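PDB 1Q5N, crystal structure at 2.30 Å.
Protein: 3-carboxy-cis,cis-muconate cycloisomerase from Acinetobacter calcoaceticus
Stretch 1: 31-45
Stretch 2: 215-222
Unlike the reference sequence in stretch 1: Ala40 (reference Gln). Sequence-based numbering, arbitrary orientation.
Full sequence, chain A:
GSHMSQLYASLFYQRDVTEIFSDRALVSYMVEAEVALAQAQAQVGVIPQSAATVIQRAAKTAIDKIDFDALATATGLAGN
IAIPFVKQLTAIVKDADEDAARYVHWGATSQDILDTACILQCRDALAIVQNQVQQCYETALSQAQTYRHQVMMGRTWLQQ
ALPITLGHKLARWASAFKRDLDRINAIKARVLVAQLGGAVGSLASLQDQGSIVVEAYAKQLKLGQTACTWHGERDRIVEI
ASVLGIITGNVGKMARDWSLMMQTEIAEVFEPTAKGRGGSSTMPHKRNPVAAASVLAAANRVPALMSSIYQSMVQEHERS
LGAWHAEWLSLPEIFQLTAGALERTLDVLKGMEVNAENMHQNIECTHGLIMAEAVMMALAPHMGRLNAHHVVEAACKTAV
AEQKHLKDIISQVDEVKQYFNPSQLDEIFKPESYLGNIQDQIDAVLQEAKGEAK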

# COMPACT_ATOMS: atom_id res chain seq x y z
N VAL A 31 11.90 30.49 7.57
CA VAL A 31 12.51 31.79 7.83
C VAL A 31 13.82 31.82 7.02
O VAL A 31 14.09 32.78 6.28
CB VAL A 31 12.81 31.98 9.32
CG1 VAL A 31 13.78 33.18 9.53
CG2 VAL A 31 11.48 32.20 10.10
N GLU A 32 14.59 30.76 7.12
CA GLU A 32 15.85 30.71 6.41
C GLU A 32 15.66 30.92 4.90
O GLU A 32 16.45 31.62 4.24
CB GLU A 32 16.51 29.38 6.68
CG GLU A 32 17.92 29.21 6.13
CD GLU A 32 18.56 27.88 6.61
OE1 GLU A 32 18.19 27.38 7.71
OE2 GLU A 32 19.44 27.34 5.89
N ALA A 33 14.61 30.29 4.35
CA ALA A 33 14.30 30.43 2.93
C ALA A 33 13.94 31.91 2.54
O ALA A 33 14.30 32.38 1.45
CB ALA A 33 13.14 29.52 2.54
N GLU A 34 13.18 32.58 3.42
CA GLU A 34 12.78 33.97 3.18
C GLU A 34 14.01 34.91 3.19
O GLU A 34 14.15 35.77 2.31
CB GLU A 34 11.75 34.40 4.22
CG GLU A 34 10.39 33.74 4.07
CD GLU A 34 9.61 34.21 2.84
OE1 GLU A 34 10.13 35.01 2.05
OE2 GLU A 34 8.48 33.77 2.67
N VAL A 35 14.91 34.68 4.15
CA VAL A 35 16.14 35.45 4.26
C VAL A 35 16.97 35.26 3.00
O VAL A 35 17.43 36.23 2.43
CB VAL A 35 16.99 35.00 5.46
CG1 VAL A 35 18.34 35.67 5.44
CG2 VAL A 35 16.28 35.34 6.74
N ALA A 36 17.14 34.02 2.56
CA ALA A 36 17.97 33.80 1.38
C ALA A 36 17.40 34.48 0.16
O ALA A 36 18.15 34.96 -0.71
CB ALA A 36 18.14 32.31 1.13
N LEU A 37 16.07 34.52 0.08
CA LEU A 37 15.35 35.14 -1.03
C LEU A 37 15.61 36.68 -1.09
O LEU A 37 15.84 37.22 -2.17
CB LEU A 37 13.84 34.89 -0.90
CG LEU A 37 13.02 35.52 -2.04
CD1 LEU A 37 13.43 34.91 -3.35
CD2 LEU A 37 11.54 35.32 -1.80
N ALA A 38 15.52 37.34 0.06
CA ALA A 38 15.74 38.77 0.18
C ALA A 38 17.20 39.06 -0.14
O ALA A 38 17.49 39.99 -0.88
CB ALA A 38 15.41 39.24 1.58
N GLN A 39 18.10 38.24 0.37
CA GLN A 39 19.50 38.44 0.08
C GLN A 39 19.84 38.26 -1.38
O GLN A 39 20.61 39.05 -1.93
CB GLN A 39 20.37 37.50 0.89
CG GLN A 39 20.46 37.86 2.34
CD GLN A 39 21.50 36.99 3.05
OE1 GLN A 39 22.50 37.52 3.56
NE2 GLN A 39 21.28 35.66 3.06
N ALA A 40 19.29 37.22 -2.01
CA ALA A 40 19.59 36.96 -3.41
C ALA A 40 19.06 38.08 -4.27
O ALA A 40 19.70 38.45 -5.25
CB ALA A 40 18.99 35.64 -3.85
N GLN A 41 17.90 38.62 -3.90
CA GLN A 41 17.29 39.70 -4.67
C GLN A 41 18.06 41.03 -4.52
O GLN A 41 18.24 41.75 -5.50
CB GLN A 41 15.82 39.89 -4.28
CG GLN A 41 14.98 38.76 -4.75
CD GLN A 41 13.53 38.84 -4.27
OE1 GLN A 41 13.23 39.45 -3.24
NE2 GLN A 41 12.63 38.20 -5.02
N ALA A 42 18.51 41.33 -3.30
CA ALA A 42 19.28 42.56 -3.04
C ALA A 42 20.59 42.46 -3.84
O ALA A 42 21.01 43.40 -4.49
CB ALA A 42 19.59 42.70 -1.53
N GLN A 43 21.20 41.30 -3.80
CA GLN A 43 22.43 41.08 -4.52
C GLN A 43 22.37 41.27 -6.06
O GLN A 43 23.40 41.49 -6.69
CB GLN A 43 22.94 39.69 -4.13
CG GLN A 43 23.92 39.09 -5.07
CD GLN A 43 24.33 37.71 -4.63
OE1 GLN A 43 24.84 36.90 -5.43
NE2 GLN A 43 24.11 37.42 -3.34
N VAL A 44 21.19 41.16 -6.67
CA VAL A 44 21.10 41.36 -8.12
C VAL A 44 20.29 42.61 -8.48
O VAL A 44 19.93 42.82 -9.65
CB VAL A 44 20.44 40.15 -8.85
CG1 VAL A 44 21.29 38.92 -8.67
CG2 VAL A 44 19.03 39.93 -8.33
N GLY A 45 19.97 43.42 -7.48
CA GLY A 45 19.22 44.62 -7.76
C GLY A 45 17.71 44.59 -7.62
O GLY A 45 17.10 45.65 -7.50
N GLU A 215 19.22 31.67 -9.67
CA GLU A 215 20.61 31.29 -9.57
C GLU A 215 21.23 31.74 -8.24
O GLU A 215 21.90 30.96 -7.55
CB GLU A 215 21.34 31.85 -10.76
CG GLU A 215 22.83 31.74 -10.69
CD GLU A 215 23.45 32.42 -11.89
OE1 GLU A 215 23.19 33.64 -12.07
OE2 GLU A 215 24.16 31.72 -12.66
N ALA A 216 20.99 32.99 -7.87
CA ALA A 216 21.55 33.52 -6.64
C ALA A 216 20.82 32.99 -5.41
O ALA A 216 21.38 32.96 -4.31
CB ALA A 216 21.49 35.06 -6.65
N TYR A 217 19.56 32.60 -5.56
CA TYR A 217 18.83 32.05 -4.42
C TYR A 217 19.40 30.64 -4.13
O TYR A 217 19.67 30.30 -3.00
CB TYR A 217 17.34 32.00 -4.79
CG TYR A 217 16.41 31.32 -3.80
CD1 TYR A 217 16.21 31.82 -2.52
CD2 TYR A 217 15.64 30.21 -4.20
CE1 TYR A 217 15.26 31.25 -1.66
CE2 TYR A 217 14.70 29.64 -3.36
CZ TYR A 217 14.51 30.16 -2.10
OH TYR A 217 13.54 29.61 -1.30
N ALA A 218 19.61 29.85 -5.17
CA ALA A 218 20.15 28.52 -5.01
C ALA A 218 21.50 28.65 -4.30
O ALA A 218 21.76 27.99 -3.29
CB ALA A 218 20.33 27.86 -6.38
N LYS A 219 22.34 29.52 -4.83
CA LYS A 219 23.69 29.73 -4.28
C LYS A 219 23.68 30.13 -2.81
O LYS A 219 24.44 29.58 -2.03
CB LYS A 219 24.39 30.78 -5.10
CG LYS A 219 25.86 30.86 -4.90
CD LYS A 219 26.47 31.56 -6.12
CE LYS A 219 26.17 30.73 -7.40
NZ LYS A 219 26.55 31.46 -8.66
N GLN A 220 22.81 31.05 -2.43
CA GLN A 220 22.72 31.46 -1.02
C GLN A 220 22.44 30.30 -0.08
O GLN A 220 22.82 30.33 1.08
CB GLN A 220 21.58 32.46 -0.80
CG GLN A 220 21.80 33.89 -1.23
CD GLN A 220 23.08 34.47 -0.69
OE1 GLN A 220 23.93 34.92 -1.47
NE2 GLN A 220 23.25 34.45 0.63
N LEU A 221 21.70 29.31 -0.56
CA LEU A 221 21.31 28.19 0.27
C LEU A 221 22.21 27.00 0.02
O LEU A 221 22.09 25.99 0.68
CB LEU A 221 19.86 27.82 -0.03
CG LEU A 221 18.78 28.82 0.34
CD1 LEU A 221 17.50 28.43 -0.36
CD2 LEU A 221 18.59 28.87 1.85
N LYS A 222 23.08 27.14 -0.96
CA LYS A 222 23.99 26.08 -1.34
C LYS A 222 23.23 24.83 -1.81
O LYS A 222 23.58 23.71 -1.45
CB LYS A 222 24.91 25.72 -0.15
CG LYS A 222 25.92 26.83 0.22
CD LYS A 222 26.47 26.59 1.63
CE LYS A 222 27.62 27.56 2.00
NZ LYS A 222 28.09 27.36 3.44

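Two helices far apart in sequence pack closely through an alanine-lined surface, with Tyr217 and Gln220 seated as knobs in hollows of the facing helix, several of whose residues are alanines, and one side-chain hydrogen bond between Gln43 and Gln220. The axes of helices 31-43 and 215-221 approach to 8.3 Å, and their N-to-C directions differ by 129°. The backbones come nearest at Ala40 and Tyr217, whose CA atoms lie 5.1 Å apart, and at Ala36 and Gln220, 5.8 Å between CA atoms. At this spacing, the alanines Ala36, Ala40 and Ala216 point their CB atoms across the interface. Ala40, which differs from the reference sequence (Gln), places its CB 3.5 Å from Tyr217 N and 3.8 Å from Ala216 CB.

The CA-to-CB bond of Tyr217 points sideways to the first stretch, but with chi1 at 174° (t) its ring reaches into the hollow formed by Ala33, Ala36, Leu37 and Ala40. Ala36 C and Ala33 O lie at the ring edge, the latter 3.4 Å from Tyr217 CE1, while Leu37 CB is 4.0 Å from the same CE1. The buried hydroxyl is hydrogen-bonded elsewhere in the structure, so its polarity is satisfied.

Leu221 adds an apolar contact: its CD2 lies 3.5 Å from Ala36 CB.

Gln220 sits among Ala36, Gln39, Ala40 and Gln43. Its CA-to-CB bond points toward the first helix, placing CB 3.9 Å from Ala36 CB. Chi1 and chi2 are both m, and Gln220 CG lies 3.8 Å from Ala36 O and 4.2 Å from Ala40 CB, while its amide meets the more exposed Gln43. There, Gln43 NE2 donates to Gln220 OE1 at 3.1 Å with an N-H...acceptor angle of 147°. Together the stretches bury 504 Å², summed over both sides.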